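Local coordinates for protein adenosylmethionine-8-amino-7-oxononanoate aminotransferase (PDB 6ZHK) that probably transfers the amino group of S-adenosylmethionine to 8-amino-7-oxononanoate in biotin biosynthesis, using pyridoxal 5'-phosphate as cofactor, at residues 274-279 against 392-397; 302-307 against 347-352. All coordinates share one frame; numbering follows the deposited sequence.

Interaction 1 of 2, residues 274-279 against 392-397; sequences FGRTGK and GFMVGI
Arg276 and Phe393 share the one hydrogen bond between these segments: Phe393 N donates to Arg276 O at 2.9 Å, almost along the C=O axis (C=O...N 177°). Its acceptor belongs to a type I turn, Gly275 to Gly278, closed by Gly278 N on Gly275 O. Next to it Gly392 CA makes a CA-H...O contact with Thr277 O at 3.5 Å. Gly392 has positive phi, and a CB there would run into Thr277 C and Arg276 O, so only a glycine fits against the turn.

The apolar part is carried by the Arg276 stem and Met394, whose side chains cross at about a right angle. Met394 has CG anti to its carbonyl carbon (chi1 -59°), which brings the methylene tightly onto Arg276 CG, 3.3 Å from Met394 CG. Met394 SD then lies 3.9 Å from Arg276 CB and 4.0 Å from Thr277 CG2. Farther along the arginine, Phe393 CB rests 4.1 Å from Arg276 CD, while the ring leads away to Lys368 and Ile369 of helix 366-376.

The charged end of Arg276 bonds outside the contact, Arg276 NH1 giving a hydrogen bond to Asn65 O. The contact fits a turn of the cofactor-binding domain to the hairpin bend before strand 394-399: one backbone bond, in line with the carbonyl but bent at the hydrogen (N-H...O 151°), joins them, and Arg276 spends CB and CG on Met394 and CD on Phe393 while its guanidinium serves polar partners beyond.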
# COMPACT_ATOMS: atom_id res chain seq x y z
N PHE A 274 -0.94 -12.27 -14.97
CA PHE A 274 -1.13 -11.48 -16.18
C PHE A 274 -0.08 -11.77 -17.22
O PHE A 274 0.44 -10.86 -17.86
CB PHE A 274 -1.26 -10.00 -15.81
CG PHE A 274 -2.46 -9.82 -14.94
CD1 PHE A 274 -3.74 -9.86 -15.47
CD2 PHE A 274 -2.31 -9.75 -13.56
CE1 PHE A 274 -4.87 -9.77 -14.67
CE2 PHE A 274 -3.43 -9.62 -12.76
CZ PHE A 274 -4.69 -9.60 -13.31
N GLY A 275 0.24 -13.06 -17.37
CA GLY A 275 0.93 -13.56 -18.56
C GLY A 275 2.46 -13.74 -18.44
O GLY A 275 3.01 -14.36 -19.35
N ARG A 276 3.14 -13.22 -17.39
CA ARG A 276 4.60 -13.23 -17.42
C ARG A 276 5.22 -14.63 -17.57
O ARG A 276 6.26 -14.76 -18.21
CB ARG A 276 5.22 -12.44 -16.25
CG ARG A 276 6.56 -11.79 -16.57
CD ARG A 276 6.35 -10.61 -17.50
NE ARG A 276 5.93 -9.47 -16.66
CZ ARG A 276 6.02 -8.20 -17.01
NH1 ARG A 276 6.42 -7.90 -18.22
NH2 ARG A 276 5.63 -7.22 -16.20
N THR A 277 4.62 -15.68 -17.00
CA THR A 277 5.22 -17.02 -17.08
C THR A 277 4.84 -17.75 -18.36
O THR A 277 5.34 -18.83 -18.60
CB THR A 277 4.83 -17.95 -15.92
OG1 THR A 277 3.42 -18.20 -16.02
CG2 THR A 277 5.13 -17.35 -14.56
N GLY A 278 3.90 -17.18 -19.14
CA GLY A 278 3.46 -17.77 -20.39
C GLY A 278 2.00 -18.17 -20.32
O GLY A 278 1.38 -18.43 -21.33
N LYS A 279 1.45 -18.24 -19.10
CA LYS A 279 0.02 -18.47 -18.93
C LYS A 279 -0.58 -17.23 -18.27
O LYS A 279 0.17 -16.50 -17.64
CB LYS A 279 -0.16 -19.55 -17.87
CG LYS A 279 0.11 -20.97 -18.32
CD LYS A 279 -0.33 -21.86 -17.19
CE LYS A 279 0.47 -23.14 -17.09
NZ LYS A 279 -0.39 -24.15 -16.44
N GLY A 392 8.85 -18.64 -18.97
CA GLY A 392 8.32 -17.64 -19.91
C GLY A 392 9.23 -16.40 -20.01
O GLY A 392 10.44 -16.53 -20.27
N PHE A 393 8.66 -15.23 -19.69
CA PHE A 393 9.40 -13.97 -19.71
C PHE A 393 9.94 -13.60 -18.31
O PHE A 393 10.04 -12.41 -18.01
CB PHE A 393 8.45 -12.85 -20.19
CG PHE A 393 8.17 -12.75 -21.66
CD1 PHE A 393 9.20 -12.90 -22.59
CD2 PHE A 393 6.85 -12.57 -22.11
CE1 PHE A 393 8.94 -12.81 -23.96
CE2 PHE A 393 6.60 -12.46 -23.47
CZ PHE A 393 7.64 -12.57 -24.38
N MET A 394 10.18 -14.58 -17.43
CA MET A 394 10.83 -14.26 -16.17
C MET A 394 12.07 -15.15 -16.10
O MET A 394 11.98 -16.36 -15.88
CB MET A 394 9.91 -14.62 -15.00
CG MET A 394 8.60 -13.89 -15.07
SD MET A 394 7.47 -14.27 -13.69
CE MET A 394 8.03 -13.01 -12.55
N VAL A 395 13.24 -14.55 -16.28
CA VAL A 395 14.46 -15.29 -16.51
C VAL A 395 15.54 -14.72 -15.61
O VAL A 395 15.63 -13.51 -15.41
CB VAL A 395 14.86 -15.26 -18.01
CG1 VAL A 395 16.33 -15.65 -18.25
CG2 VAL A 395 13.95 -16.15 -18.82
N GLY A 396 16.36 -15.60 -15.03
CA GLY A 396 17.56 -15.12 -14.37
C GLY A 396 18.81 -15.71 -15.01
O GLY A 396 18.78 -16.86 -15.52
N ILE A 397 19.88 -14.91 -15.02
CA ILE A 397 21.19 -15.38 -15.49
C ILE A 397 22.19 -15.17 -14.38
O ILE A 397 22.52 -14.02 -14.05
CB ILE A 397 21.65 -14.71 -16.81
CG1 ILE A 397 20.62 -14.90 -17.90
CG2 ILE A 397 23.05 -15.19 -17.24
CD1 ILE A 397 19.58 -13.80 -17.90

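Interaction 2 of 2, residues 302-307 against 347-352; sequences GLTGGY and SAALAT
Thr352 lies over one face of the flat Thr304-Gly305 peptide group, with Thr352 OG1 almost directly above Thr304 C at 3.1 Å. At its edges Gly305 N donates to Gly302 O, and Thr304 O lies 3.9 Å from Ala348 CB. Above the carbon, the hydroxyl is badly angled for Gly305 N and Thr304 O and bonds to neither; Thr352 OG1, anti to its carbonyl carbon (chi1 -60°), donates instead to Ala348 O at 3.0 Å, from 39° above the carbonyl plane; the same oxygen also accepts Thr352 N. An alanine at Thr352 would probably open a gap over the peptide face and leave Ala348 O without its second donor.

The rest is mainly apolar packing. Thr304 CB sits 3.8 Å from Ala348 CB, Leu303 CD1 touches Ala349 CB at 4.0 Å, and Leu303 O receives Ala349 CA in a CA-H...O contact of 3.4 Å. Gly305 and Gly306 form the corners of a type I' turn; a CB on Gly305 would strike Thr352 OG1. Tyr307 O accepts a hydrogen bond from Asn342 ND2 of the second subunit.

With no hydrogen bond crossing, the loop after Lys301, the predicted cofactor lysine, is held to helix 343-358 by shape, and Leu303 O is buried with no hydrogen-bond partner.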
# COMPACT_ATOMS: atom_id res chain seq x y z
N GLY A 302 1.26 -6.21 -12.68
CA GLY A 302 0.77 -6.10 -14.06
C GLY A 302 -0.74 -5.90 -14.19
O GLY A 302 -1.24 -5.69 -15.30
N LEU A 303 -1.47 -6.04 -13.07
CA LEU A 303 -2.90 -5.83 -13.02
C LEU A 303 -3.32 -4.58 -13.81
O LEU A 303 -4.33 -4.63 -14.50
CB LEU A 303 -3.32 -5.85 -11.55
CG LEU A 303 -4.77 -5.57 -11.23
CD1 LEU A 303 -5.74 -6.53 -11.93
CD2 LEU A 303 -4.96 -5.75 -9.73
N THR A 304 -2.60 -3.43 -13.64
CA THR A 304 -2.98 -2.19 -14.31
C THR A 304 -2.17 -1.99 -15.59
O THR A 304 -2.13 -0.90 -16.11
CB THR A 304 -2.74 -1.00 -13.38
OG1 THR A 304 -1.35 -1.14 -13.07
CG2 THR A 304 -3.56 -1.12 -12.12
N GLY A 305 -1.47 -3.05 -16.03
CA GLY A 305 -0.55 -2.98 -17.17
C GLY A 305 0.73 -2.24 -16.81
O GLY A 305 1.56 -2.03 -17.66
N GLY A 306 0.89 -1.87 -15.53
CA GLY A 306 2.14 -1.30 -15.08
C GLY A 306 1.97 0.19 -14.83
O GLY A 306 2.98 0.86 -14.61
N TYR A 307 0.74 0.72 -14.91
CA TYR A 307 0.59 2.17 -14.92
C TYR A 307 0.17 2.76 -13.59
O TYR A 307 0.43 3.96 -13.33
CB TYR A 307 -0.38 2.70 -15.99
CG TYR A 307 0.11 2.55 -17.42
CD1 TYR A 307 1.32 1.91 -17.71
CD2 TYR A 307 -0.61 3.08 -18.49
CE1 TYR A 307 1.78 1.79 -19.02
CE2 TYR A 307 -0.16 2.93 -19.81
CZ TYR A 307 1.03 2.28 -20.08
OH TYR A 307 1.47 2.16 -21.40
N SER A 347 -9.86 1.64 -13.46
CA SER A 347 -10.00 1.94 -14.90
C SER A 347 -8.78 1.41 -15.67
O SER A 347 -8.99 0.84 -16.76
CB SER A 347 -10.21 3.41 -15.11
OG SER A 347 -8.98 4.12 -14.89
N ALA A 348 -7.54 1.57 -15.14
CA ALA A 348 -6.35 1.06 -15.82
C ALA A 348 -6.47 -0.46 -15.97
O ALA A 348 -6.14 -1.02 -17.03
CB ALA A 348 -5.05 1.45 -15.18
N ALA A 349 -6.90 -1.14 -14.89
CA ALA A 349 -6.97 -2.59 -14.95
C ALA A 349 -8.02 -3.06 -15.95
O ALA A 349 -7.82 -4.10 -16.59
CB ALA A 349 -7.26 -3.19 -13.58
N LEU A 350 -9.18 -2.39 -15.99
CA LEU A 350 -10.22 -2.74 -16.95
C LEU A 350 -9.66 -2.69 -18.36
O LEU A 350 -9.86 -3.64 -19.13
CB LEU A 350 -11.43 -1.80 -16.81
CG LEU A 350 -12.36 -2.12 -15.64
CD1 LEU A 350 -13.37 -0.98 -15.42
CD2 LEU A 350 -13.12 -3.44 -15.86
N ALA A 351 -8.94 -1.59 -18.67
CA ALA A 351 -8.36 -1.48 -20.01
C ALA A 351 -7.37 -2.62 -20.26
O ALA A 351 -7.33 -3.17 -21.37
CB ALA A 351 -7.66 -0.16 -20.25
N THR A 352 -6.56 -2.93 -19.23
CA THR A 352 -5.57 -3.98 -19.34
C THR A 352 -6.25 -5.29 -19.73
O THR A 352 -5.77 -5.98 -20.67
CB THR A 352 -4.67 -4.09 -18.11
OG1 THR A 352 -4.00 -2.84 -17.99
CG2 THR A 352 -3.57 -5.14 -18.21

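In the fold
Both contacts flank the predicted cofactor lysine, Lys301, of a class-III aminotransferase; no cofactor is attached in this structure. Gly302 of interaction 2 directly follows Lys301, and the side chain of Arg276 in interaction 1 is about 6 Å from that of the lysine. The centres of the two contacts are 18 Å apart, yet they meet through Phe274, whose CZ packs 3.5 Å from Leu303 CD1. Interaction 2 falls within the chain span that interaction 1 closes. Together, 274-279 and 302-307 connect the surroundings of the lysine in two directions: to the three-stranded C-terminal sheet through 392-397, and to helix 343-358 and the dimer interface through 347-352 and Tyr307.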